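Local atomic coordinates of triosephosphate isomerase (Toxoplasma gondii, PDB entry 5UPR), a protein that probably catalyses the interconversion of D-glyceraldehyde 3-phosphate and dihydroxyacetone phosphate, a reaction of glycolysis and gluconeogenesis, working as a homodimer. Residues I174-E179 against R200-W205; A193-T198 against K232-G237. All blocks are in the same frame, centred on the assembly; numbering follows the deposited sequence.

Contact 1 of 2, residues I174-E179 against R200-W205; sequences IVIAYE and RDIRNW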
loop_
_atom_site.group_PDB
_atom_site.type_symbol
_atom_site.label_atom_id
_atom_site.label_comp_id
_atom_site.label_asym_id
_atom_site.label_seq_id
_atom_site.Cartn_x
_atom_site.Cartn_y
_atom_site.Cartn_z
ATOM N N ILE A 174 6.424 15.643 -13.424
ATOM C CA ILE A 174 6.842 15.757 -12.022
ATOM C C ILE A 174 6.498 17.133 -11.434
ATOM O O ILE A 174 6.647 18.132 -12.092
ATOM C CB ILE A 174 8.351 15.514 -11.881
ATOM C CG1 ILE A 174 8.644 14.005 -12.108
ATOM C CG2 ILE A 174 8.910 15.947 -10.551
ATOM C CD1 ILE A 174 10.091 13.683 -12.141
ATOM N N VAL A 175 5.969 17.108 -10.206
ATOM C CA VAL A 175 5.821 18.244 -9.293
ATOM C C VAL A 175 6.685 17.906 -8.092
ATOM O O VAL A 175 6.634 16.801 -7.591
ATOM C CB VAL A 175 4.364 18.400 -8.864
ATOM C CG1 VAL A 175 4.227 19.331 -7.652
ATOM C CG2 VAL A 175 3.524 18.925 -10.043
ATOM N N ILE A 176 7.531 18.811 -7.647
ATOM C CA ILE A 176 8.412 18.564 -6.506
ATOM C C ILE A 176 7.750 19.169 -5.246
ATOM O O ILE A 176 7.338 20.352 -5.256
ATOM C CB ILE A 176 9.782 19.226 -6.723
ATOM C CG1 ILE A 176 10.482 18.521 -7.892
ATOM C CG2 ILE A 176 10.665 19.120 -5.424
ATOM C CD1 ILE A 176 11.858 19.035 -8.214
ATOM N N ALA A 177 7.612 18.367 -4.195
ATOM C CA ALA A 177 7.096 18.849 -2.923
ATOM C C ALA A 177 8.255 18.951 -1.943
ATOM O O ALA A 177 8.873 17.952 -1.613
ATOM C CB ALA A 177 6.030 17.935 -2.363
ATOM N N TYR A 178 8.554 20.177 -1.535
ATOM C CA TYR A 178 9.624 20.425 -0.586
ATOM C C TYR A 178 8.948 20.443 0.762
ATOM O O TYR A 178 8.177 21.388 1.042
ATOM C CB TYR A 178 10.359 21.740 -0.861
ATOM C CG TYR A 178 11.261 22.109 0.293
ATOM C CD1 TYR A 178 12.239 21.245 0.715
ATOM C CD2 TYR A 178 11.095 23.300 0.986
ATOM C CE1 TYR A 178 13.005 21.524 1.845
ATOM C CE2 TYR A 178 11.862 23.596 2.109
ATOM C CZ TYR A 178 12.828 22.701 2.535
ATOM O OH TYR A 178 13.607 22.933 3.634
ATOM N N GLU A 179 9.205 19.411 1.588
ATOM C CA GLU A 179 8.672 19.355 2.936
ATOM C C GLU A 179 9.806 19.149 3.918
ATOM O O GLU A 179 10.245 18.035 4.058
ATOM C CB GLU A 179 7.611 18.253 3.171
ATOM C CG GLU A 179 6.503 18.211 2.158
ATOM C CD GLU A 179 5.332 17.277 2.645
ATOM O OE1 GLU A 179 4.307 17.819 3.083
ATOM O OE2 GLU A 179 5.403 15.995 2.619
ATOM N N ARG A 200 14.032 28.189 -4.579
ATOM C CA ARG A 200 14.918 28.705 -5.619
ATOM C C ARG A 200 16.186 27.835 -5.783
ATOM O O ARG A 200 16.619 27.647 -6.882
ATOM C CB ARG A 200 15.251 30.172 -5.355
ATOM C CG ARG A 200 16.098 30.872 -6.438
ATOM C CD ARG A 200 15.515 30.665 -7.803
ATOM N NE ARG A 200 15.496 31.923 -8.540
ATOM C CZ ARG A 200 14.541 32.278 -9.409
ATOM N NH1 ARG A 200 13.511 31.450 -9.746
ATOM N NH2 ARG A 200 14.604 33.483 -10.008
ATOM N N ASP A 201 16.762 27.308 -4.694
ATOM C CA ASP A 201 17.831 26.348 -4.757
ATOM C C ASP A 201 17.410 25.071 -5.500
ATOM O O ASP A 201 18.181 24.536 -6.253
ATOM C CB ASP A 201 18.291 25.914 -3.358
ATOM C CG ASP A 201 19.073 26.972 -2.595
ATOM O OD1 ASP A 201 19.594 27.930 -3.225
ATOM O OD2 ASP A 201 19.222 26.742 -1.370
ATOM N N ILE A 202 16.210 24.590 -5.253
ATOM C CA ILE A 202 15.681 23.430 -5.916
ATOM C C ILE A 202 15.539 23.724 -7.420
ATOM O O ILE A 202 15.932 22.886 -8.254
ATOM C CB ILE A 202 14.332 22.980 -5.302
ATOM C CG1 ILE A 202 14.566 22.410 -3.914
ATOM C CG2 ILE A 202 13.606 21.989 -6.252
ATOM C CD1 ILE A 202 13.309 22.384 -3.122
ATOM N N ARG A 203 15.046 24.896 -7.753
ATOM C CA ARG A 203 14.897 25.284 -9.184
ATOM C C ARG A 203 16.264 25.463 -9.865
ATOM O O ARG A 203 16.408 25.072 -10.997
ATOM C CB ARG A 203 13.991 26.504 -9.337
ATOM C CG ARG A 203 13.407 26.686 -10.737
ATOM C CD ARG A 203 12.446 27.874 -10.858
ATOM N NE ARG A 203 11.345 27.785 -9.870
ATOM C CZ ARG A 203 10.306 26.961 -9.934
ATOM N NH1 ARG A 203 10.131 26.136 -10.939
ATOM N NH2 ARG A 203 9.413 26.967 -8.948
ATOM N N ASN A 204 17.260 25.956 -9.148
ATOM C CA ASN A 204 18.622 26.092 -9.686
ATOM C C ASN A 204 19.188 24.693 -9.877
ATOM O O ASN A 204 19.920 24.487 -10.839
ATOM C CB ASN A 204 19.593 26.905 -8.809
ATOM C CG ASN A 204 19.239 28.382 -8.697
ATOM O OD1 ASN A 204 18.514 28.938 -9.530
ATOM N ND2 ASN A 204 19.734 29.024 -7.618
ATOM N N TRP A 205 18.852 23.735 -9.006
ATOM C CA TRP A 205 19.289 22.368 -9.208
ATOM C C TRP A 205 18.710 21.818 -10.515
ATOM O O TRP A 205 19.459 21.207 -11.296
ATOM C CB TRP A 205 18.938 21.431 -8.005
ATOM C CG TRP A 205 19.459 20.027 -8.224
ATOM C CD1 TRP A 205 20.695 19.526 -7.854
ATOM C CD2 TRP A 205 18.808 18.977 -8.944
ATOM N NE1 TRP A 205 20.828 18.241 -8.318
ATOM C CE2 TRP A 205 19.673 17.862 -8.949
ATOM C CE3 TRP A 205 17.544 18.864 -9.559
ATOM C CZ2 TRP A 205 19.358 16.692 -9.642
ATOM C CZ3 TRP A 205 17.229 17.645 -10.225
ATOM C CH2 TRP A 205 18.110 16.593 -10.210
#
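Tyr-178 on strand 174-178 and Ile-202 on helix 192-209 mark the nearest backbone approach, their CA atoms 8.6 Å apart, the spacing left when one layer of side chains fills the gap between strand and helix. This is a beta-alpha unit of the TIM barrel that makes up the triosephosphate isomerase domain held by this chain; the helix that follows a strand lies against the barrel's outer surface. Ile-202 carries the helix side and suits its place because its two branches reach two strand residues, both turned outward. Its CG2 methyl meets Ile-176, lying 4.0 Å from CD1 and 4.2 Å from CG2 as the two isoleucines slide past each other. Beta-branched Ile-176 suits an extended strand, and it adds two branches of its own to this buried apolar layer, which Ile-138 of the adjoining strand and Leu-158 of helix 150-164 help to complete. The longer branch of Ile-202 is extended at chi2 (161°) and carries CD1 toward Tyr-178. The tyrosine offers aliphatic carbon and ring together: CG stands opposite the backbone N (chi1 168°), which swings the ring past the isoleucine while its hydroxyl bonds to Glu-140 and Arg-145, fixing the polar end beyond the apolar layer. Ile-202 CD1 comes within 4.0 Å of Tyr-178 CG, and the tightest touch of all is Tyr-178 CB against Ile-202 CD1, at 3.8 Å.

Contact 2 of 2, residues A193-T198 against K232-G237; sequences ALAQET and KELFEG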
loop_
_atom_site.group_PDB
_atom_site.type_symbol
_atom_site.label_atom_id
_atom_site.label_comp_id
_atom_site.label_asym_id
_atom_site.label_seq_id
_atom_site.Cartn_x
_atom_site.Cartn_y
_atom_site.Cartn_z
ATOM N N ALA A 193 10.407 33.495 3.849
ATOM C CA ALA A 193 11.792 33.697 3.343
ATOM C C ALA A 193 12.537 32.362 3.171
ATOM O O ALA A 193 13.144 32.150 2.149
ATOM C CB ALA A 193 12.583 34.625 4.290
ATOM N N LEU A 194 12.489 31.474 4.155
ATOM C CA LEU A 194 13.165 30.150 4.055
ATOM C C LEU A 194 12.592 29.280 2.942
ATOM O O LEU A 194 13.346 28.661 2.174
ATOM C CB LEU A 194 13.124 29.404 5.406
ATOM C CG LEU A 194 13.843 28.080 5.476
ATOM C CD1 LEU A 194 14.293 27.732 6.913
ATOM C CD2 LEU A 194 13.023 26.916 4.902
ATOM N N ALA A 195 11.293 29.288 2.791
ATOM C CA ALA A 195 10.634 28.519 1.717
ATOM C C ALA A 195 11.079 29.055 0.376
ATOM O O ALA A 195 11.523 28.280 -0.460
ATOM C CB ALA A 195 9.126 28.523 1.837
ATOM N N GLN A 196 10.995 30.360 0.164
ATOM C CA GLN A 196 11.370 30.924 -1.116
ATOM C C GLN A 196 12.830 30.645 -1.456
ATOM O O GLN A 196 13.119 30.247 -2.582
ATOM C CB GLN A 196 11.109 32.453 -1.131
ATOM C CG GLN A 196 11.775 33.197 -2.280
ATOM C CD GLN A 196 11.351 32.716 -3.661
ATOM O OE1 GLN A 196 10.247 32.187 -3.857
ATOM N NE2 GLN A 196 12.257 32.923 -4.648
ATOM N N GLU A 197 13.727 30.830 -0.477
ATOM C CA GLU A 197 15.161 30.572 -0.673
ATOM C C GLU A 197 15.420 29.102 -1.129
ATOM O O GLU A 197 16.165 28.826 -2.092
ATOM C CB GLU A 197 15.947 30.849 0.607
ATOM C CG GLU A 197 17.455 30.902 0.338
ATOM C CD GLU A 197 18.362 30.952 1.569
ATOM O OE1 GLU A 197 18.286 30.123 2.494
ATOM O OE2 GLU A 197 19.203 31.840 1.614
ATOM N N THR A 198 14.809 28.174 -0.403
ATOM C CA THR A 198 15.074 26.761 -0.663
ATOM C C THR A 198 14.426 26.333 -1.975
ATOM O O THR A 198 14.999 25.522 -2.706
ATOM C CB THR A 198 14.556 25.862 0.459
ATOM O OG1 THR A 198 15.028 26.318 1.708
ATOM C CG2 THR A 198 15.038 24.428 0.264
ATOM N N LYS A 232 -1.122 32.353 2.387
ATOM C CA LYS A 232 -0.963 33.541 1.523
ATOM C C LYS A 232 0.426 34.140 1.616
ATOM O O LYS A 232 0.992 34.459 0.630
ATOM C CB LYS A 232 -2.001 34.608 1.830
ATOM C CG LYS A 232 -3.375 34.256 1.324
ATOM C CD LYS A 232 -4.344 35.415 1.600
ATOM C CE LYS A 232 -5.457 35.516 0.555
ATOM N NZ LYS A 232 -5.009 35.234 -0.864
ATOM N N GLU A 233 0.978 34.268 2.812
ATOM C CA GLU A 233 2.322 34.800 2.975
ATOM C C GLU A 233 3.352 33.864 2.304
ATOM O O GLU A 233 4.232 34.319 1.565
ATOM C CB GLU A 233 2.643 34.988 4.456
ATOM C CG GLU A 233 3.969 35.698 4.725
ATOM C CD GLU A 233 4.457 35.542 6.176
ATOM O OE1 GLU A 233 3.783 34.939 7.045
ATOM O OE2 GLU A 233 5.519 36.062 6.492
ATOM N N LEU A 234 3.208 32.570 2.521
ATOM C CA LEU A 234 4.111 31.605 1.864
ATOM C C LEU A 234 4.136 31.711 0.347
ATOM O O LEU A 234 5.205 31.707 -0.263
ATOM C CB LEU A 234 3.769 30.169 2.303
ATOM C CG LEU A 234 4.323 29.767 3.676
ATOM C CD1 LEU A 234 3.548 28.551 4.129
ATOM C CD2 LEU A 234 5.766 29.400 3.489
ATOM N N PHE A 235 2.946 31.904 -0.232
ATOM C CA PHE A 235 2.762 31.939 -1.681
ATOM C C PHE A 235 3.254 33.231 -2.360
ATOM O O PHE A 235 3.269 33.314 -3.597
ATOM C CB PHE A 235 1.269 31.729 -2.003
ATOM C CG PHE A 235 0.987 31.405 -3.451
ATOM C CD1 PHE A 235 1.296 30.153 -4.000
ATOM C CD2 PHE A 235 0.426 32.373 -4.277
ATOM C CE1 PHE A 235 1.059 29.884 -5.338
ATOM C CE2 PHE A 235 0.176 32.125 -5.620
ATOM C CZ PHE A 235 0.478 30.886 -6.164
ATOM N N GLU A 236 3.633 34.243 -1.580
ATOM C CA GLU A 236 4.254 35.432 -2.147
ATOM C C GLU A 236 5.580 35.104 -2.806
ATOM O O GLU A 236 5.985 35.820 -3.681
ATOM C CB GLU A 236 4.411 36.543 -1.108
ATOM C CG GLU A 236 3.048 37.036 -0.626
ATOM C CD GLU A 236 3.137 37.976 0.589
ATOM O OE1 GLU A 236 4.259 38.317 1.031
ATOM O OE2 GLU A 236 2.071 38.393 1.076
ATOM N N GLY A 237 6.255 34.014 -2.408
ATOM C CA GLY A 237 7.480 33.645 -3.073
ATOM C C GLY A 237 7.275 33.284 -4.533
ATOM O O GLY A 237 6.440 32.471 -4.896
#
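Ala-195 and Leu-234 make the apolar half of this contact, Gln-196 and Gly-237 the other. The CB methyl of Ala-195 meets CD2 of Leu-234 at 3.8 Å; a small residue on the helix lets the leucine branch come in close to the backbone. One residue on, OE1 of Gln-196 comes up against the glycine backbone, 3.2 Å from Gly-237 CA and as close to Gly-237 C. With no side chain, Gly-237 leaves room for this oxygen; the CA atoms of Gln-196 and Gly-237 are 5.1 Å apart. Gln-196 reaches this place by folding: its chain bends at chi2 (59°), bringing the amide back beside the turn. Both amide atoms are hydrogen-bonded to residues flanking the segments, NE2 to Asp-239 just past the turn, which fixes how the amide is rotated. Gly-237 is positioned by a type I beta turn from Leu-234, with a weak 3.3 Å bond from Gly-237 N to Leu-234 O. Deeper in, Tyr-222 underlies both Ala-195 and Leu-234, and Phe-243 also packs on the leucine. The whole is the packing of neighbouring outer elements in a TIM barrel: helix 192-209, which follows strand 174-178, against the C-terminal part of helix 228-234, which follows strand 220-222, and the type I turn at its end.

In the fold
Of the four segments, the one on strand 174-178 comes first along the chain, then the loop leading to helix 192-209, whose early turns serve contact 2 and whose middle serves contact 1. Contact 1 closes a loop of 20 residues; contact 2 closes one of 33, running through strand 220-222 and into helix 228-234. The segments alternate along the chain, so the two contacts cross, with helix 192-209 common to both. Contact 1 fastens that helix radially to the barrel wall, contact 2 tangentially to the next outer helix. Their centres lie about 13 Å apart, yet they meet where Tyr-178 CZ packs on Thr-198 CG2 at 3.6 Å.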